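Local coordinates for phosphodiesterase (Pseudomonas aeruginosa, PDB 4G75), which is a colicin M-like, magnesium-binding bacteriocin that probably kills related bacteria by hydrolysing the peptidoglycan precursor lipid II, at residues I168-K173 with V196-A201; K158-I163 with G278-I283; V192-P197 with L216-I221; G52-P57 with N249-T254. All blocks are in the same frame, centred on the assembly; numbering follows the deposited sequence.

Contacts 1, 2 and 3 gather on one mixed sheet of the colicin M region. Contacts 1 and 3 share Val196 and Pro197, and their centres are about 11 Å apart. They pack together directly, with Tyr198 CG 3.7 Å from Leu216 CD1. Contact 1 also touches contact 2, where Ile168 CG1 lies 4.1 Å from Ile283 CD1. The magnesium ion, held by Val211, Glu213 and Asp241, is about 7 Å from the side chains of Thr200 in contact 1 and Ile279 in contact 2. Contact 4 stands apart. Its centre is about 32 Å from that of contact 3, and the Trp54 side chain is about 14 Å from the magnesium.

Contact 1. Residues I168-K173 with V196-A201; sequences IKPNVK and VPYATA. With EDO (1,2-ethanediol), chain G; EDO (1,2-ethanediol), chain K.
Pro170 and Tyr198 make the main contact, their side chains crossing at about a right angle. Pro170 CG lies over one face of the tyrosine ring, and Pro170 CB is 3.8 Å from Tyr198 CE1. The phenol oxygen reaches further, with Tyr198 OH 3.3 Å from Pro170 CA. Ile168 CB meets the ring obliquely near CE2. The CG2 branch of Ile168 packs 3.9 Å from Thr200 CB. Between the segments this is van der Waals packing.

With CG anti to the backbone N (chi1 -163°), the Tyr198 ring is carried toward the 168-173 loop. Two ethanediol molecules, probably from the crystallisation liquor, also meet the ring. On the face opposite Pro170, C2 of one (chain G) sits 3.3 Å above the ring plane, over its centre. At the edge lies O1 of the other (chain K), which accepts a nearly straight bond of 2.9 Å from Asn171 N.

Asp203 ties both segments together from outside. Its OD2 is hydrogen-bonded to Tyr198 OH and to Lys169 N, fixing the phenol end. Thr200 OG1 is hydrogen-bonded to Gly212 O. Thr200 also packs on Val211, a magnesium ligand, which puts the end of strand 188-199 beside the metal site.

Segment 168-173 is the loop before helix 176-184. Tyr198 and Thr200 also pack on strand 213-224, while Ile168 and Val172 rest on strand 283-290.

Contact 2. Residues K158-I163 with G278-I283; sequences KMNFPI and GIPGAI. With EDO (1,2-ethanediol), chain J.
Pro280 O is gripped by two donors, Ile163 N and a hydroxyl of an ethanediol molecule (chain J) that probably comes from the crystallisation liquor. The bond from Ile163 N to Pro280 O is 2.9 Å long, and its donor is tilted 17° from the carbonyl plane.

Gly278 makes two more backbone bonds. Gly278 N donates to Met159 O at 2.8 Å. Phe161 N donates to Gly278 O at 2.7 Å, almost straight at 174°. Both carbonyls are met nearly end-on. Asn160 and Gly278 form a parallel beta bridge, by which strand 159-160 joins strand 275-278. Beyond it Phe161 O receives a CA-H...O contact from Ile279 CA, and Ile279 CG2 closes on the same oxygen.

The space over the Gly278 CA is filled by neighbours. The extended chain of Lys158 brings its CE to 3.9 Å from Gly278 CA, and Asn160 ND2 is also close to that carbon. Lys158 NZ continues to a salt bridge with Asp240. The Pro280 ring crosses the Asn160 side chain obliquely, with Pro280 CD 3.8 Å from Asn160 ND2.

Ile163 carries the apolar part. Its CG1, anti to the backbone N (chi1 -163°), is 3.8 Å from Ile283 CD1. The other branch turns to Gly281, with Ile163 CG2 3.5 Å from Gly281 C.

The polar link between the segments is thus made by main-chain atoms, with isoleucines packed beside it. This probably helps hold the backbone beside Ile279, whose side chain is about 4 Å from that of Asp241, a magnesium ligand.

Contact 3. Residues V192-P197 with L216-I221; sequences VDFNVP and LRIVGI. With EDO (1,2-ethanediol), chain C.
Phe194 and Ile218 form the middle of three antiparallel hydrogen-bonded pairs between strands 188-199 and 213-224. Val192 with Gly220 and Val196 with Leu216 are the outer two. Each pair exchanges two backbone bonds, of which Leu216 N to Val196 O is the shortest at 2.7 Å. The CA atoms of the non-hydrogen-bonded pairs, Asp193 with Val219 and Asn195 with Arg217, make CA-H...O contacts with carbonyls of the neighbouring pairs.

One salt bridge lies on the face that carries Asp193 and Arg217. Arg217, its chain extended to NE, grips the carboxylate side-on. Its NE donates to Asp193 OD1 at 2.8 Å, nearly straight (175°), and its NH2 donates to Asp193 OD2, also at 2.8 Å. Both oxygens use their syn lone pairs, and the two planar groups are close to coplanar, 20° apart. Arg217 NH1 turns to an ethanediol molecule, probably from the crystallisation liquor. Asn195 runs beside Arg217, and its OD1 is hydrogen-bonded to Tyr239 OH.

Apolar contacts lie on the opposite face. Ile218 CB makes a CH-pi contact over the Phe194 ring, 3.9 Å from the ring centroid and offset toward the rim. Helix 176-184 packs on this side, with Phe178 against Phe194.

The two antiparallel strands are thus joined in two further ways. An ion pair closed by two hydrogen bonds, which fixes the rotation of the guanidinium, spans one face, and apolar packing spans the other.

Contact 4. Residues G52-P57 with N249-T254; sequences GDWEKP and NHRTET. With EDO (1,2-ethanediol), chain F.
Gly52, with a positive phi of 78°, is the C-prime residue of a Schellman motif that ends helix 34-49, and its carbonyl is turned to Arg251. The motif bonds are Asp53 N to Ala48 O and Gly52 N to Tyr49 O. Glu55 and Lys56 of helix 55-65 face the loop before helix 255-264. The contact ties the junction of helices 34-49 and 55-65 to a colicin M family loop 192 residues later, well away from the magnesium ion.

Glu55 and Arg251 form the central salt bridge. Arg251 holds the carboxylate side-on. Its NE donates to Glu55 OE2 at 2.9 Å, and its NH2 donates to Glu55 OE1 at 2.8 Å. Both acceptors use syn lone pairs, and the two planes are nearly coplanar. Arg251 NH2 also makes a weak bond to Gly52 O.

The bend of Glu55 at chi2 (97°) turns CD and the carboxylate toward Arg251. Glu55 CG lies 3.9 Å above the plane of the Trp54 ring, offset toward the rim. Thr254 packs across the same glutamate, with its OG1 3.4 Å from Glu55 CB, while its CG2 touches Lys56 CG. Met258 of helix 255-264 packs on Trp54 and Glu55.

A second salt bridge joins Lys56 and Glu253, whose extended side chains cross at about a right angle. Lys56 NZ lies 2.8 Å from Glu253 OE2 and approaches from above the carboxylate plane, 51° out of it.

Contact 1. Residues I168-K173 with V196-A201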
# COMPACT_ATOMS: atom_id res chain seq x y z
N ILE A 168 -1.90 -10.48 7.83
CA ILE A 168 -2.34 -11.79 7.39
C ILE A 168 -2.47 -12.74 8.58
O ILE A 168 -1.88 -12.51 9.63
CB ILE A 168 -1.45 -12.39 6.28
CG1 ILE A 168 0.00 -12.52 6.76
CG2 ILE A 168 -1.54 -11.55 5.01
CD1 ILE A 168 0.88 -13.34 5.80
N LYS A 169 -3.26 -13.79 8.40
CA LYS A 169 -3.55 -14.75 9.46
C LYS A 169 -3.47 -16.17 8.91
O LYS A 169 -4.47 -16.89 8.88
CB LYS A 169 -4.95 -14.51 10.01
CG LYS A 169 -5.22 -13.10 10.51
CD LYS A 169 -4.61 -12.89 11.89
CE LYS A 169 -5.17 -11.64 12.57
NZ LYS A 169 -4.78 -10.38 11.88
N PRO A 170 -2.27 -16.59 8.48
CA PRO A 170 -2.18 -17.91 7.84
C PRO A 170 -2.56 -19.03 8.80
O PRO A 170 -2.19 -19.00 9.98
CB PRO A 170 -0.70 -18.01 7.44
CG PRO A 170 -0.18 -16.61 7.51
CD PRO A 170 -0.96 -15.94 8.59
N ASN A 171 -3.31 -20.00 8.28
CA ASN A 171 -3.73 -21.15 9.05
C ASN A 171 -2.89 -22.34 8.63
O ASN A 171 -3.18 -23.00 7.63
CB ASN A 171 -5.21 -21.41 8.80
CG ASN A 171 -5.79 -22.49 9.70
OD1 ASN A 171 -5.05 -23.28 10.28
ND2 ASN A 171 -7.11 -22.51 9.82
N VAL A 172 -1.81 -22.60 9.36
CA VAL A 172 -0.86 -23.63 8.96
C VAL A 172 -1.50 -25.02 8.92
O VAL A 172 -1.26 -25.81 8.00
CB VAL A 172 0.36 -23.65 9.90
CG1 VAL A 172 1.34 -24.74 9.49
CG2 VAL A 172 1.05 -22.29 9.90
N LYS A 173 -2.34 -25.30 9.90
CA LYS A 173 -3.03 -26.60 9.94
C LYS A 173 -3.87 -26.87 8.71
O LYS A 173 -4.13 -28.03 8.37
CB LYS A 173 -3.89 -26.72 11.21
CG LYS A 173 -3.06 -26.87 12.48
CD LYS A 173 -3.92 -27.29 13.65
CE LYS A 173 -4.82 -26.16 14.10
NZ LYS A 173 -4.04 -25.00 14.63
N VAL A 196 4.97 -21.88 0.26
CA VAL A 196 3.56 -21.89 -0.12
C VAL A 196 3.11 -20.51 -0.58
O VAL A 196 3.37 -19.51 0.08
CB VAL A 196 2.63 -22.37 1.04
CG1 VAL A 196 3.42 -23.13 2.09
CG2 VAL A 196 1.88 -21.20 1.67
N PRO A 197 2.42 -20.46 -1.73
CA PRO A 197 1.85 -19.20 -2.19
C PRO A 197 0.68 -18.82 -1.28
O PRO A 197 -0.03 -19.69 -0.77
CB PRO A 197 1.34 -19.52 -3.60
CG PRO A 197 2.04 -20.80 -3.99
CD PRO A 197 2.25 -21.54 -2.71
N TYR A 198 0.50 -17.52 -1.07
CA TYR A 198 -0.52 -17.06 -0.15
C TYR A 198 -1.17 -15.81 -0.70
O TYR A 198 -0.49 -14.83 -1.01
CB TYR A 198 0.09 -16.77 1.22
CG TYR A 198 -0.93 -16.68 2.33
CD1 TYR A 198 -1.35 -17.81 3.01
CD2 TYR A 198 -1.49 -15.46 2.68
CE1 TYR A 198 -2.30 -17.73 4.03
CE2 TYR A 198 -2.44 -15.36 3.69
CZ TYR A 198 -2.84 -16.50 4.36
OH TYR A 198 -3.78 -16.41 5.36
N ALA A 199 -2.49 -15.86 -0.84
CA ALA A 199 -3.25 -14.72 -1.35
C ALA A 199 -3.54 -13.79 -0.19
O ALA A 199 -4.44 -14.05 0.60
CB ALA A 199 -4.54 -15.20 -1.99
N THR A 200 -2.77 -12.71 -0.08
CA THR A 200 -2.92 -11.84 1.08
C THR A 200 -4.29 -11.15 1.13
O THR A 200 -4.76 -10.79 2.20
CB THR A 200 -1.78 -10.80 1.18
OG1 THR A 200 -1.85 -9.90 0.08
CG2 THR A 200 -0.42 -11.49 1.19
N ALA A 201 -4.93 -11.00 -0.03
CA ALA A 201 -6.24 -10.35 -0.08
C ALA A 201 -7.30 -11.11 0.70
O ALA A 201 -8.33 -10.54 1.09
CB ALA A 201 -6.69 -10.14 -1.53
C1 EDO G . -4.62 -18.27 -0.10
O1 EDO G . -3.49 -18.29 -0.98
C2 EDO G . -4.27 -17.50 1.17
O2 EDO G . -5.12 -17.94 2.23
C1 EDO K . -3.80 -21.21 5.10
O1 EDO K . -4.33 -19.97 5.58
C2 EDO K . -4.56 -21.65 3.86
O2 EDO K . -4.13 -20.88 2.73

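Contact 2. Residues K158-I163 with G278-I283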
# COMPACT_ATOMS: atom_id res chain seq x y z
N LYS A 158 14.43 -0.66 -3.34
CA LYS A 158 13.69 -1.65 -2.57
C LYS A 158 12.87 -0.97 -1.47
O LYS A 158 13.33 -0.01 -0.85
CB LYS A 158 14.69 -2.62 -1.95
CG LYS A 158 14.10 -3.70 -1.07
CD LYS A 158 15.15 -4.76 -0.85
CE LYS A 158 14.65 -5.91 0.00
NZ LYS A 158 15.68 -6.97 0.09
N MSE A 159 11.66 -1.48 -1.25
CA MSE A 159 10.83 -1.06 -0.12
C MSE A 159 10.60 -2.26 0.77
O MSE A 159 10.57 -3.39 0.29
CB MSE A 159 9.48 -0.52 -0.61
CG MSE A 159 9.60 0.78 -1.41
SE MSE A 159 10.11 2.31 -0.29
CE MSE A 159 8.48 2.51 0.75
N ASN A 160 10.45 -2.03 2.07
CA ASN A 160 10.12 -3.09 3.01
C ASN A 160 8.66 -3.03 3.46
O ASN A 160 8.18 -1.96 3.81
CB ASN A 160 11.04 -3.02 4.23
CG ASN A 160 12.43 -3.59 3.95
OD1 ASN A 160 13.43 -3.08 4.44
ND2 ASN A 160 12.48 -4.66 3.18
N PHE A 161 7.98 -4.17 3.43
CA PHE A 161 6.64 -4.32 4.00
C PHE A 161 6.78 -5.33 5.13
O PHE A 161 6.72 -6.55 4.89
CB PHE A 161 5.66 -4.82 2.94
CG PHE A 161 4.21 -4.52 3.23
CD1 PHE A 161 3.72 -4.51 4.53
CD2 PHE A 161 3.32 -4.27 2.19
CE1 PHE A 161 2.39 -4.23 4.80
CE2 PHE A 161 1.99 -4.00 2.44
CZ PHE A 161 1.52 -3.98 3.75
N PRO A 162 7.02 -4.85 6.36
CA PRO A 162 7.22 -5.81 7.46
C PRO A 162 6.09 -6.84 7.52
O PRO A 162 4.92 -6.50 7.38
CB PRO A 162 7.24 -4.91 8.70
CG PRO A 162 7.70 -3.55 8.18
CD PRO A 162 7.09 -3.45 6.80
N ILE A 163 6.45 -8.11 7.73
CA ILE A 163 5.48 -9.18 7.60
C ILE A 163 4.28 -9.02 8.54
O ILE A 163 3.16 -9.34 8.16
CB ILE A 163 6.13 -10.58 7.78
CG1 ILE A 163 5.21 -11.68 7.24
CG2 ILE A 163 6.55 -10.81 9.22
CD1 ILE A 163 5.87 -13.08 7.22
N GLY A 278 10.67 -6.13 -0.10
CA GLY A 278 11.08 -7.08 0.92
C GLY A 278 9.96 -7.20 1.93
O GLY A 278 9.25 -6.23 2.21
N ILE A 279 9.79 -8.40 2.47
CA ILE A 279 8.75 -8.65 3.46
C ILE A 279 9.43 -9.29 4.66
O ILE A 279 9.30 -10.48 4.89
CB ILE A 279 7.64 -9.55 2.90
CG1 ILE A 279 7.11 -8.98 1.58
CG2 ILE A 279 6.50 -9.72 3.91
CD1 ILE A 279 6.09 -9.87 0.87
N PRO A 280 10.19 -8.48 5.41
CA PRO A 280 11.08 -8.99 6.45
C PRO A 280 10.35 -9.40 7.71
O PRO A 280 9.25 -8.91 8.00
CB PRO A 280 11.99 -7.79 6.75
CG PRO A 280 11.19 -6.60 6.37
CD PRO A 280 10.29 -7.02 5.24
N GLY A 281 10.97 -10.31 8.47
CA GLY A 281 10.46 -10.67 9.78
C GLY A 281 9.80 -12.03 9.78
O GLY A 281 9.72 -12.70 8.74
N ALA A 282 9.33 -12.44 10.95
CA ALA A 282 8.70 -13.74 11.09
C ALA A 282 7.42 -13.66 11.89
O ALA A 282 7.28 -12.84 12.80
CB ALA A 282 9.67 -14.72 11.74
N ILE A 283 6.47 -14.52 11.53
CA ILE A 283 5.27 -14.70 12.33
C ILE A 283 5.45 -16.02 13.08
O ILE A 283 5.60 -17.06 12.45
CB ILE A 283 4.02 -14.79 11.45
CG1 ILE A 283 3.88 -13.53 10.58
CG2 ILE A 283 2.76 -15.03 12.30
CD1 ILE A 283 2.85 -13.66 9.47
C1 EDO J . 11.29 -7.26 11.65
O1 EDO J . 10.80 -8.32 12.47
C2 EDO J . 10.60 -7.33 10.30
O2 EDO J . 9.18 -7.42 10.49

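Contact 3. Residues V192-P197 with L216-I221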
# COMPACT_ATOMS: atom_id res chain seq x y z
N VAL A 192 11.18 -29.03 9.40
CA VAL A 192 10.16 -28.68 8.43
C VAL A 192 10.59 -27.41 7.73
O VAL A 192 11.05 -26.46 8.37
CB VAL A 192 8.80 -28.44 9.12
CG1 VAL A 192 7.78 -27.98 8.10
CG2 VAL A 192 8.33 -29.70 9.83
N ASP A 193 10.47 -27.39 6.41
CA ASP A 193 10.86 -26.24 5.62
C ASP A 193 10.21 -26.35 4.25
O ASP A 193 10.64 -27.14 3.40
CB ASP A 193 12.38 -26.17 5.50
CG ASP A 193 12.88 -24.84 4.98
OD1 ASP A 193 12.06 -23.99 4.57
OD2 ASP A 193 14.11 -24.65 4.98
N PHE A 194 9.14 -25.59 4.03
CA PHE A 194 8.47 -25.59 2.74
C PHE A 194 7.96 -24.20 2.32
O PHE A 194 7.83 -23.30 3.14
CB PHE A 194 7.36 -26.64 2.69
CG PHE A 194 6.23 -26.42 3.67
CD1 PHE A 194 5.14 -25.64 3.32
CD2 PHE A 194 6.25 -27.02 4.91
CE1 PHE A 194 4.10 -25.44 4.21
CE2 PHE A 194 5.21 -26.82 5.81
CZ PHE A 194 4.13 -26.03 5.45
N ASN A 195 7.69 -24.05 1.02
CA ASN A 195 7.20 -22.79 0.46
C ASN A 195 5.75 -22.92 0.03
O ASN A 195 5.35 -23.96 -0.50
CB ASN A 195 8.06 -22.38 -0.74
CG ASN A 195 9.52 -22.30 -0.40
OD1 ASN A 195 9.89 -21.79 0.65
ND2 ASN A 195 10.37 -22.82 -1.29
N VAL A 196 4.97 -21.88 0.26
CA VAL A 196 3.56 -21.89 -0.12
C VAL A 196 3.11 -20.51 -0.58
O VAL A 196 3.37 -19.51 0.08
CB VAL A 196 2.63 -22.37 1.04
CG1 VAL A 196 3.42 -23.13 2.09
CG2 VAL A 196 1.88 -21.20 1.67
N PRO A 197 2.42 -20.46 -1.73
CA PRO A 197 1.85 -19.20 -2.19
C PRO A 197 0.68 -18.82 -1.28
O PRO A 197 -0.03 -19.69 -0.77
CB PRO A 197 1.34 -19.52 -3.60
CG PRO A 197 2.04 -20.80 -3.99
CD PRO A 197 2.25 -21.54 -2.71
N LEU A 216 5.13 -17.64 0.99
CA LEU A 216 5.53 -17.79 2.38
C LEU A 216 6.52 -18.94 2.51
O LEU A 216 6.58 -19.82 1.64
CB LEU A 216 4.32 -18.06 3.28
CG LEU A 216 3.22 -16.99 3.32
CD1 LEU A 216 2.12 -17.43 4.28
CD2 LEU A 216 3.80 -15.64 3.75
N ARG A 217 7.29 -18.91 3.58
CA ARG A 217 8.16 -20.02 3.95
C ARG A 217 7.83 -20.44 5.36
O ARG A 217 7.86 -19.62 6.29
CB ARG A 217 9.62 -19.59 3.87
CG ARG A 217 10.60 -20.74 4.05
CD ARG A 217 12.03 -20.26 3.94
NE ARG A 217 12.96 -21.38 3.93
CZ ARG A 217 14.26 -21.28 3.67
NH1 ARG A 217 14.79 -20.10 3.40
NH2 ARG A 217 15.03 -22.36 3.69
N ILE A 218 7.51 -21.72 5.53
CA ILE A 218 7.18 -22.28 6.83
C ILE A 218 8.35 -23.13 7.29
O ILE A 218 8.69 -24.13 6.65
CB ILE A 218 5.90 -23.14 6.78
CG1 ILE A 218 4.67 -22.24 6.60
CG2 ILE A 218 5.72 -23.93 8.08
CD1 ILE A 218 4.53 -21.63 5.24
N VAL A 219 8.97 -22.73 8.39
CA VAL A 219 10.16 -23.41 8.87
C VAL A 219 10.11 -23.64 10.38
O VAL A 219 9.75 -22.75 11.14
CB VAL A 219 11.44 -22.61 8.52
CG1 VAL A 219 11.40 -21.23 9.15
CG2 VAL A 219 12.68 -23.37 8.96
N GLY A 220 10.46 -24.84 10.80
CA GLY A 220 10.42 -25.17 12.21
C GLY A 220 10.69 -26.63 12.49
O GLY A 220 11.25 -27.35 11.67
N ILE A 221 10.28 -27.05 13.68
CA ILE A 221 10.53 -28.41 14.12
C ILE A 221 9.20 -29.09 14.42
O ILE A 221 8.40 -28.57 15.19
CB ILE A 221 11.39 -28.43 15.39
CG1 ILE A 221 12.75 -27.79 15.11
CG2 ILE A 221 11.55 -29.86 15.89
CD1 ILE A 221 13.69 -27.84 16.29
C1 EDO C . 12.38 -16.62 2.98
O1 EDO C . 13.59 -17.38 3.06
C2 EDO C . 12.67 -15.23 3.54
O2 EDO C . 13.19 -15.39 4.87

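Contact 4. Residues G52-P57 with N249-T254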
# COMPACT_ATOMS: atom_id res chain seq x y z
N GLY A 52 -8.66 5.14 2.40
CA GLY A 52 -8.09 4.22 1.44
C GLY A 52 -8.74 4.22 0.07
O GLY A 52 -8.45 3.35 -0.76
N ASP A 53 -9.62 5.18 -0.18
CA ASP A 53 -10.31 5.29 -1.46
C ASP A 53 -9.40 6.04 -2.44
O ASP A 53 -9.67 7.17 -2.80
CB ASP A 53 -11.62 6.06 -1.25
CG ASP A 53 -12.57 5.95 -2.43
OD1 ASP A 53 -12.54 4.93 -3.15
OD2 ASP A 53 -13.37 6.89 -2.63
N TRP A 54 -8.30 5.39 -2.85
CA TRP A 54 -7.20 6.10 -3.49
C TRP A 54 -7.21 6.07 -5.02
O TRP A 54 -6.63 6.95 -5.67
CB TRP A 54 -5.86 5.57 -2.97
CG TRP A 54 -5.55 4.17 -3.40
CD1 TRP A 54 -6.06 3.02 -2.87
CD2 TRP A 54 -4.64 3.77 -4.44
NE1 TRP A 54 -5.53 1.93 -3.52
CE2 TRP A 54 -4.66 2.36 -4.49
CE3 TRP A 54 -3.82 4.46 -5.33
CZ2 TRP A 54 -3.88 1.63 -5.39
CZ3 TRP A 54 -3.05 3.74 -6.22
CH2 TRP A 54 -3.09 2.34 -6.25
N GLU A 55 -7.84 5.05 -5.58
CA GLU A 55 -7.88 4.87 -7.03
C GLU A 55 -8.68 5.99 -7.70
O GLU A 55 -8.24 6.59 -8.67
CB GLU A 55 -8.49 3.52 -7.39
CG GLU A 55 -7.70 2.31 -6.88
CD GLU A 55 -8.25 1.77 -5.58
OE1 GLU A 55 -8.78 2.56 -4.77
OE2 GLU A 55 -8.16 0.55 -5.37
N LYS A 56 -9.86 6.27 -7.17
CA LYS A 56 -10.75 7.22 -7.81
C LYS A 56 -10.19 8.65 -7.91
O LYS A 56 -10.21 9.24 -8.98
CB LYS A 56 -12.14 7.20 -7.17
CG LYS A 56 -12.92 5.92 -7.48
CD LYS A 56 -14.21 5.86 -6.66
CE LYS A 56 -14.98 4.58 -6.94
NZ LYS A 56 -16.28 4.58 -6.22
N PRO A 57 -9.64 9.19 -6.81
CA PRO A 57 -9.09 10.54 -6.93
C PRO A 57 -7.96 10.63 -7.96
O PRO A 57 -7.91 11.60 -8.71
CB PRO A 57 -8.53 10.84 -5.53
CG PRO A 57 -9.10 9.79 -4.63
CD PRO A 57 -9.52 8.63 -5.45
N ASN A 249 -3.87 -7.54 -8.75
CA ASN A 249 -4.02 -6.93 -7.43
C ASN A 249 -5.00 -5.76 -7.38
O ASN A 249 -5.26 -5.24 -6.30
CB ASN A 249 -2.67 -6.44 -6.90
CG ASN A 249 -1.63 -7.54 -6.86
OD1 ASN A 249 -1.96 -8.72 -6.84
ND2 ASN A 249 -0.36 -7.14 -6.86
N HIS A 250 -5.55 -5.36 -8.53
CA HIS A 250 -6.48 -4.23 -8.56
C HIS A 250 -7.80 -4.58 -7.89
O HIS A 250 -8.34 -5.67 -8.07
CB HIS A 250 -6.79 -3.79 -10.00
CG HIS A 250 -5.60 -3.33 -10.78
ND1 HIS A 250 -4.54 -2.67 -10.20
CD2 HIS A 250 -5.32 -3.40 -12.10
CE1 HIS A 250 -3.65 -2.37 -11.13
NE2 HIS A 250 -4.09 -2.80 -12.29
N ARG A 251 -8.34 -3.63 -7.12
CA ARG A 251 -9.69 -3.78 -6.60
C ARG A 251 -10.67 -3.71 -7.78
O ARG A 251 -10.44 -2.98 -8.75
CB ARG A 251 -9.97 -2.76 -5.51
CG ARG A 251 -9.17 -3.03 -4.24
CD ARG A 251 -9.69 -2.26 -3.03
NE ARG A 251 -9.45 -0.82 -3.14
CZ ARG A 251 -9.74 0.05 -2.17
NH1 ARG A 251 -10.27 -0.37 -1.03
NH2 ARG A 251 -9.50 1.34 -2.35
N THR A 252 -11.74 -4.49 -7.70
CA THR A 252 -12.64 -4.72 -8.83
C THR A 252 -13.25 -3.45 -9.42
O THR A 252 -13.26 -3.25 -10.63
CB THR A 252 -13.79 -5.65 -8.42
OG1 THR A 252 -13.25 -6.82 -7.79
CG2 THR A 252 -14.62 -6.06 -9.63
N GLU A 253 -13.76 -2.60 -8.54
CA GLU A 253 -14.53 -1.43 -8.99
C GLU A 253 -13.81 -0.53 -9.99
O GLU A 253 -14.41 -0.04 -10.94
CB GLU A 253 -15.03 -0.60 -7.81
CG GLU A 253 -15.94 0.55 -8.26
CD GLU A 253 -16.51 1.34 -7.10
OE1 GLU A 253 -16.19 1.03 -5.94
OE2 GLU A 253 -17.28 2.29 -7.37
N THR A 254 -12.52 -0.31 -9.78
CA THR A 254 -11.75 0.60 -10.62
C THR A 254 -10.66 -0.11 -11.41
O THR A 254 -9.77 0.53 -11.97
CB THR A 254 -11.09 1.70 -9.76
OG1 THR A 254 -10.49 1.09 -8.60
CG2 THR A 254 -12.12 2.71 -9.31
C1 EDO F . -7.85 -6.95 -4.83
O1 EDO F . -6.60 -6.61 -4.24
C2 EDO F . -7.68 -8.14 -5.78
O2 EDO F . -7.37 -9.31 -5.01
O HOH W 1 -6.96 -1.01 -6.96